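Local coordinates for uncharacterized conserved protein YjbQ/UPF0047 family, ortholog yugU B.subtilis (Clostridium acetobutylicum, PDB 1VMH) that is of unknown function but belongs to the YjbQ/UPF0047 family and assembles from three copies with a YjbQ-like fold, at residues G60-N66 against W123-T129; H56-G60 against A98-A102. All blocks are in the same frame, centred on the assembly; numbering follows the deposited sequence.

Interaction 1: G60-N66 against W123-T129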
loop_
_atom_site.group_PDB
_atom_site.type_symbol
_atom_site.label_atom_id
_atom_site.label_comp_id
_atom_site.label_asym_id
_atom_site.label_seq_id
_atom_site.Cartn_x
_atom_site.Cartn_y
_atom_site.Cartn_z
ATOM N N GLY A 60 -4.001 8.985 -5.274
ATOM C CA GLY A 60 -3.228 7.777 -5.117
ATOM C C GLY A 60 -3.495 6.816 -6.259
ATOM O O GLY A 60 -4.064 7.192 -7.304
ATOM N N ILE A 61 -2.994 5.595 -6.082
ATOM C CA ILE A 61 -3.155 4.519 -7.070
ATOM C C ILE A 61 -3.689 3.295 -6.348
ATOM O O ILE A 61 -3.216 2.963 -5.265
ATOM C CB ILE A 61 -1.819 4.129 -7.744
ATOM C CG1 ILE A 61 -1.083 5.366 -8.300
ATOM C CG2 ILE A 61 -2.038 3.068 -8.810
ATOM C CD1 ILE A 61 -1.687 6.085 -9.474
ATOM N N THR A 62 -4.679 2.626 -6.908
ATOM C CA THR A 62 -5.108 1.346 -6.374
ATOM C C THR A 62 -5.425 0.380 -7.494
ATOM O O THR A 62 -5.457 0.772 -8.649
ATOM C CB THR A 62 -6.348 1.469 -5.456
ATOM O OG1 THR A 62 -6.454 0.265 -4.652
ATOM C CG2 THR A 62 -7.606 1.704 -6.236
ATOM N N ILE A 63 -5.632 -0.883 -7.172
ATOM C CA ILE A 63 -6.017 -1.914 -8.190
ATOM C C ILE A 63 -7.286 -2.532 -7.669
ATOM O O ILE A 63 -7.309 -2.970 -6.516
ATOM C CB ILE A 63 -4.887 -2.935 -8.379
ATOM C CG1 ILE A 63 -3.634 -2.226 -8.940
ATOM C CG2 ILE A 63 -5.299 -4.084 -9.273
ATOM C CD1 ILE A 63 -2.406 -3.081 -9.232
ATOM N N ASN A 64 -8.335 -2.581 -8.474
ATOM C CA ASN A 64 -9.589 -3.102 -7.964
ATOM C C ASN A 64 -10.494 -3.434 -9.141
ATOM O O ASN A 64 -10.070 -3.408 -10.295
ATOM C CB ASN A 64 -10.221 -2.165 -6.914
ATOM C CG ASN A 64 -10.958 -2.923 -5.815
ATOM O OD1 ASN A 64 -11.893 -3.668 -6.109
ATOM N ND2 ASN A 64 -10.523 -2.759 -4.554
ATOM N N GLU A 65 -11.741 -3.785 -8.835
ATOM C CA GLU A 65 -12.760 -4.141 -9.830
ATOM C C GLU A 65 -12.897 -3.068 -10.898
ATOM O O GLU A 65 -13.101 -1.893 -10.562
ATOM C CB GLU A 65 -14.095 -4.292 -9.105
ATOM C CG GLU A 65 -15.338 -4.310 -9.983
ATOM C CD GLU A 65 -15.465 -5.581 -10.771
ATOM O OE1 GLU A 65 -15.230 -6.669 -10.204
ATOM O OE2 GLU A 65 -15.775 -5.503 -11.970
ATOM N N ASN A 66 -12.872 -3.491 -12.164
ATOM C CA ASN A 66 -12.900 -2.541 -13.265
ATOM C C ASN A 66 -14.066 -2.673 -14.208
ATOM O O ASN A 66 -14.044 -2.057 -15.279
ATOM C CB ASN A 66 -11.576 -2.668 -14.071
ATOM C CG ASN A 66 -11.484 -3.978 -14.814
ATOM O OD1 ASN A 66 -12.359 -4.828 -14.670
ATOM N ND2 ASN A 66 -10.454 -4.131 -15.685
ATOM N N TRP A 123 -11.275 -9.046 -14.206
ATOM C CA TRP A 123 -11.840 -7.732 -13.949
ATOM C C TRP A 123 -11.041 -6.926 -12.904
ATOM O O TRP A 123 -11.629 -6.256 -12.062
ATOM C CB TRP A 123 -13.345 -7.877 -13.561
ATOM C CG TRP A 123 -14.200 -8.551 -14.642
ATOM C CD1 TRP A 123 -14.932 -9.696 -14.533
ATOM C CD2 TRP A 123 -14.299 -8.146 -16.007
ATOM N NE1 TRP A 123 -15.526 -10.000 -15.741
ATOM C CE2 TRP A 123 -15.160 -9.062 -16.662
ATOM C CE3 TRP A 123 -13.775 -7.059 -16.741
ATOM C CZ2 TRP A 123 -15.487 -8.941 -18.014
ATOM C CZ3 TRP A 123 -14.115 -6.942 -18.097
ATOM C CH2 TRP A 123 -14.958 -7.877 -18.709
ATOM N N GLN A 124 -9.714 -7.053 -12.966
ATOM C CA GLN A 124 -8.833 -6.329 -12.129
ATOM C C GLN A 124 -8.148 -5.247 -12.960
ATOM O O GLN A 124 -7.445 -5.510 -13.898
ATOM C CB GLN A 124 -7.828 -7.294 -11.505
ATOM C CG GLN A 124 -6.991 -6.660 -10.466
ATOM C CD GLN A 124 -5.992 -7.616 -9.846
ATOM O OE1 GLN A 124 -5.285 -8.372 -10.547
ATOM N NE2 GLN A 124 -5.845 -7.520 -8.527
ATOM N N GLY A 125 -8.348 -3.987 -12.572
ATOM C CA GLY A 125 -7.783 -2.813 -13.266
ATOM C C GLY A 125 -7.038 -1.898 -12.348
ATOM O O GLY A 125 -7.173 -1.982 -11.143
ATOM N N ILE A 126 -6.239 -1.031 -12.964
ATOM C CA ILE A 126 -5.355 -0.094 -12.273
ATOM C C ILE A 126 -6.014 1.263 -12.322
ATOM O O ILE A 126 -6.415 1.716 -13.412
ATOM C CB ILE A 126 -3.997 -0.003 -12.938
ATOM C CG1 ILE A 126 -3.315 -1.371 -13.063
ATOM C CG2 ILE A 126 -3.125 0.965 -12.136
ATOM C CD1 ILE A 126 -2.278 -1.429 -14.180
ATOM N N TYR A 127 -6.196 1.904 -11.160
ATOM C CA TYR A 127 -6.893 3.162 -11.024
ATOM C C TYR A 127 -6.070 4.261 -10.414
ATOM O O TYR A 127 -5.371 4.062 -9.431
ATOM C CB TYR A 127 -8.083 2.974 -10.111
ATOM C CG TYR A 127 -9.252 2.287 -10.713
ATOM C CD1 TYR A 127 -10.108 2.984 -11.542
ATOM C CD2 TYR A 127 -9.540 0.978 -10.425
ATOM C CE1 TYR A 127 -11.220 2.385 -12.086
ATOM C CE2 TYR A 127 -10.666 0.382 -10.939
ATOM C CZ TYR A 127 -11.490 1.096 -11.774
ATOM O OH TYR A 127 -12.646 0.513 -12.300
ATOM N N PHE A 128 -6.132 5.436 -11.025
ATOM C CA PHE A 128 -5.786 6.687 -10.355
ATOM C C PHE A 128 -6.983 7.099 -9.484
ATOM O O PHE A 128 -8.111 7.184 -9.992
ATOM C CB PHE A 128 -5.555 7.754 -11.417
ATOM C CG PHE A 128 -5.065 9.059 -10.897
ATOM C CD1 PHE A 128 -5.924 9.995 -10.422
ATOM C CD2 PHE A 128 -3.709 9.366 -10.895
ATOM C CE1 PHE A 128 -5.461 11.223 -9.935
ATOM C CE2 PHE A 128 -3.268 10.589 -10.444
ATOM C CZ PHE A 128 -4.126 11.493 -9.953
ATOM N N THR A 129 -6.767 7.309 -8.173
ATOM C CA THR A 129 -7.821 7.638 -7.229
ATOM C C THR A 129 -7.696 9.129 -6.853
ATOM O O THR A 129 -6.848 9.523 -6.033
ATOM C CB THR A 129 -7.812 6.739 -5.953
ATOM O OG1 THR A 129 -6.584 6.924 -5.236
ATOM C CG2 THR A 129 -7.797 5.257 -6.379
HETATM O O HOH W 1 -7.301 -5.874 -6.593
HETATM O O HOH W 2 -13.058 -8.063 -9.993
#

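Interaction 2: H56-G60 against A98-A102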
loop_
_atom_site.group_PDB
_atom_site.type_symbol
_atom_site.label_atom_id
_atom_site.label_comp_id
_atom_site.label_asym_id
_atom_site.label_seq_id
_atom_site.Cartn_x
_atom_site.Cartn_y
_atom_site.Cartn_z
ATOM N N HIS A 56 1.036 13.234 -6.567
ATOM C CA HIS A 56 0.138 14.143 -5.885
ATOM C C HIS A 56 -0.219 13.607 -4.509
ATOM O O HIS A 56 -0.622 12.468 -4.387
ATOM C CB HIS A 56 -1.127 14.270 -6.718
ATOM C CG HIS A 56 -0.849 14.697 -8.122
ATOM N ND1 HIS A 56 -0.401 15.965 -8.428
ATOM C CD2 HIS A 56 -0.970 14.042 -9.302
ATOM C CE1 HIS A 56 -0.231 16.054 -9.743
ATOM N NE2 HIS A 56 -0.588 14.910 -10.292
ATOM N N THR A 57 -0.142 14.441 -3.493
ATOM C CA THR A 57 -0.401 14.025 -2.124
ATOM C C THR A 57 -1.884 13.928 -1.760
ATOM O O THR A 57 -2.195 13.478 -0.675
ATOM C CB THR A 57 0.332 14.905 -1.155
ATOM O OG1 THR A 57 -0.106 16.243 -1.334
ATOM C CG2 THR A 57 1.830 14.805 -1.369
ATOM N N THR A 58 -2.765 14.322 -2.685
ATOM C CA THR A 58 -4.219 14.236 -2.504
ATOM C C THR A 58 -4.861 13.309 -3.533
ATOM O O THR A 58 -6.065 13.356 -3.773
ATOM C CB THR A 58 -4.847 15.594 -2.536
ATOM O OG1 THR A 58 -4.399 16.259 -3.719
ATOM C CG2 THR A 58 -4.451 16.390 -1.309
ATOM N N ALA A 59 -4.048 12.400 -4.085
ATOM C CA ALA A 59 -4.521 11.340 -4.948
ATOM C C ALA A 59 -3.602 10.117 -4.726
ATOM O O ALA A 59 -2.572 10.203 -4.067
ATOM C CB ALA A 59 -4.543 11.773 -6.375
ATOM N N GLY A 60 -4.001 8.985 -5.274
ATOM C CA GLY A 60 -3.228 7.777 -5.117
ATOM C C GLY A 60 -3.495 6.816 -6.259
ATOM O O GLY A 60 -4.064 7.192 -7.304
ATOM N N ALA A 98 -8.597 14.224 1.871
ATOM C CA ALA A 98 -7.960 13.727 0.642
ATOM C C ALA A 98 -6.558 13.203 0.935
ATOM O O ALA A 98 -6.150 12.175 0.384
ATOM C CB ALA A 98 -7.905 14.791 -0.399
ATOM N N HIS A 99 -5.801 13.922 1.762
ATOM C CA HIS A 99 -4.470 13.461 2.148
ATOM C C HIS A 99 -4.542 12.076 2.838
ATOM O O HIS A 99 -3.688 11.194 2.598
ATOM C CB HIS A 99 -3.778 14.460 3.079
ATOM C CG HIS A 99 -3.313 15.707 2.404
ATOM N ND1 HIS A 99 -2.208 15.726 1.575
ATOM C CD2 HIS A 99 -3.785 16.975 2.427
ATOM C CE1 HIS A 99 -2.031 16.958 1.124
ATOM N NE2 HIS A 99 -2.966 17.738 1.625
ATOM N N ILE A 100 -5.574 11.890 3.681
ATOM C CA ILE A 100 -5.726 10.631 4.409
ATOM C C ILE A 100 -6.044 9.515 3.431
ATOM O O ILE A 100 -5.430 8.452 3.453
ATOM C CB ILE A 100 -6.836 10.723 5.456
ATOM C CG1 ILE A 100 -6.422 11.669 6.588
ATOM C CG2 ILE A 100 -7.173 9.362 6.015
ATOM C CD1 ILE A 100 -7.586 12.166 7.373
ATOM N N LYS A 101 -7.029 9.748 2.587
ATOM C CA LYS A 101 -7.433 8.717 1.662
ATOM C C LYS A 101 -6.328 8.356 0.673
ATOM O O LYS A 101 -6.174 7.196 0.290
ATOM C CB LYS A 101 -8.726 9.107 0.950
ATOM C CG LYS A 101 -9.888 9.189 1.925
ATOM C CD LYS A 101 -11.244 9.531 1.304
ATOM C CE LYS A 101 -11.329 10.903 0.769
ATOM N NZ LYS A 101 -12.770 11.272 0.304
ATOM N N ALA A 102 -5.573 9.356 0.249
ATOM C CA ALA A 102 -4.425 9.118 -0.602
ATOM C C ALA A 102 -3.440 8.136 0.055
ATOM O O ALA A 102 -2.951 7.179 -0.608
ATOM C CB ALA A 102 -3.739 10.455 -0.930
HETATM O O HOH W 3 -0.893 8.456 -2.151
#

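Interaction 1: G60-N66 against W123-T129
Thr62 and Tyr127 form a hydrogen-bonded antiparallel pair. Thr62 N donates to Tyr127 O (3.0 Å) and Tyr127 N to Thr62 O (2.9 Å). Gly60 with Thr129 and Asn64 with Gly125 repeat this pattern. The Tyr127 ring meets Asn64 O and Glu65 O at its edge, with OH 3.0 Å from Glu65 O. On the face that carries Thr62, Tyr127 and Thr129 the methyls Thr62 CG2 and Thr129 CG2 touch at 3.6 Å. The other face, with Ile61, Ile63, Ile126 and Phe128, is mostly apolar. Chi1 of Ile63 (-63°) sets CG1 beside the backbone N and leaves CG2 opposite that N, where it meets Gln124 CG at 3.3 Å. Ile61 CG2 meets Ile126 CG2 at 4.1 Å. Gln124 OE1 accepts from Gly121 N; NE2 bonds to Cys54 O of the second subunit and to a water that donates to Ile63 O. Asn64 OD1 takes the Glu65 N-H at 2.7 Å on an in-plane lone pair. This helps fix the amide, whose ND2 bonds to His99 O and, like Thr62 OG1, to Ser103 OG of the second subunit. Strand 124-130 runs between strands 59-65 and 28-31. Helix 69-82 touches Asn64 and Tyr127, while strand 108-114 packs on Ile63 and Ile126.

Interaction 2: H56-G60 against A98-A102
Ala59 O and Ala102 O both lie within bonding distance of one water, which is 3.1 Å from Ala59 O and 2.9 Å from Ala102 O, the latter approach weak. Its protons cannot serve every acceptor around it. Beside it the Ala102 methyl fills the angle between two carbonyls. Its CB lies 3.4 Å from Thr57 O and the same distance from Ala59 O. Thr57 O also lies 3.2 Å from His99 ND1. The Thr57 and His99 side chains run side by side, and Thr57 OG1 approaches His99 CE1 at 3.2 Å. Next to them is a CH-pi contact. Thr58 CG2 sits 3.5 Å from the centroid of the His99 imidazole, 13° off the ring normal. Thr58 has chi1 at 52°, which places CG2 beside its backbone N, over the ring centre. These threonines belong to a type I beta turn, His56 to Ala59, that leads into strand 59-65. The turn rests on one side of helix 96-105. Ala98 and Ala102 point at it, and the His99 ring swings over to it. Ala98 CB completes the fit against Thr58 CB at 3.8 Å. Thr58 OG1 bonds to Arg137 NH2, on strand 136-143. His99 packs on Val71 of the third subunit, and Ile100 on Ile75 of that subunit.

Interactions 1 and 2 follow one another along strand 59-65 and share Gly60. Their centres are 15 Å apart. Interaction 1 pairs the strand with its sheet neighbour, and interaction 2 sets the turn before it against helix 96-105. The two touch directly: Ala59 CB lies 3.2 Å from Thr129 O and packs 3.6 Å from Phe128 CZ. A bound sodium ion lies near both, about 8 Å from the Thr62 side chain and about 10 Å from that of Ala102. Neither distance is that of a direct ligand. The contacts also meet across subunits, where the interaction 1 strands of one copy face the interaction 2 helix of another. Both contacts therefore contribute to the three-chain assembly.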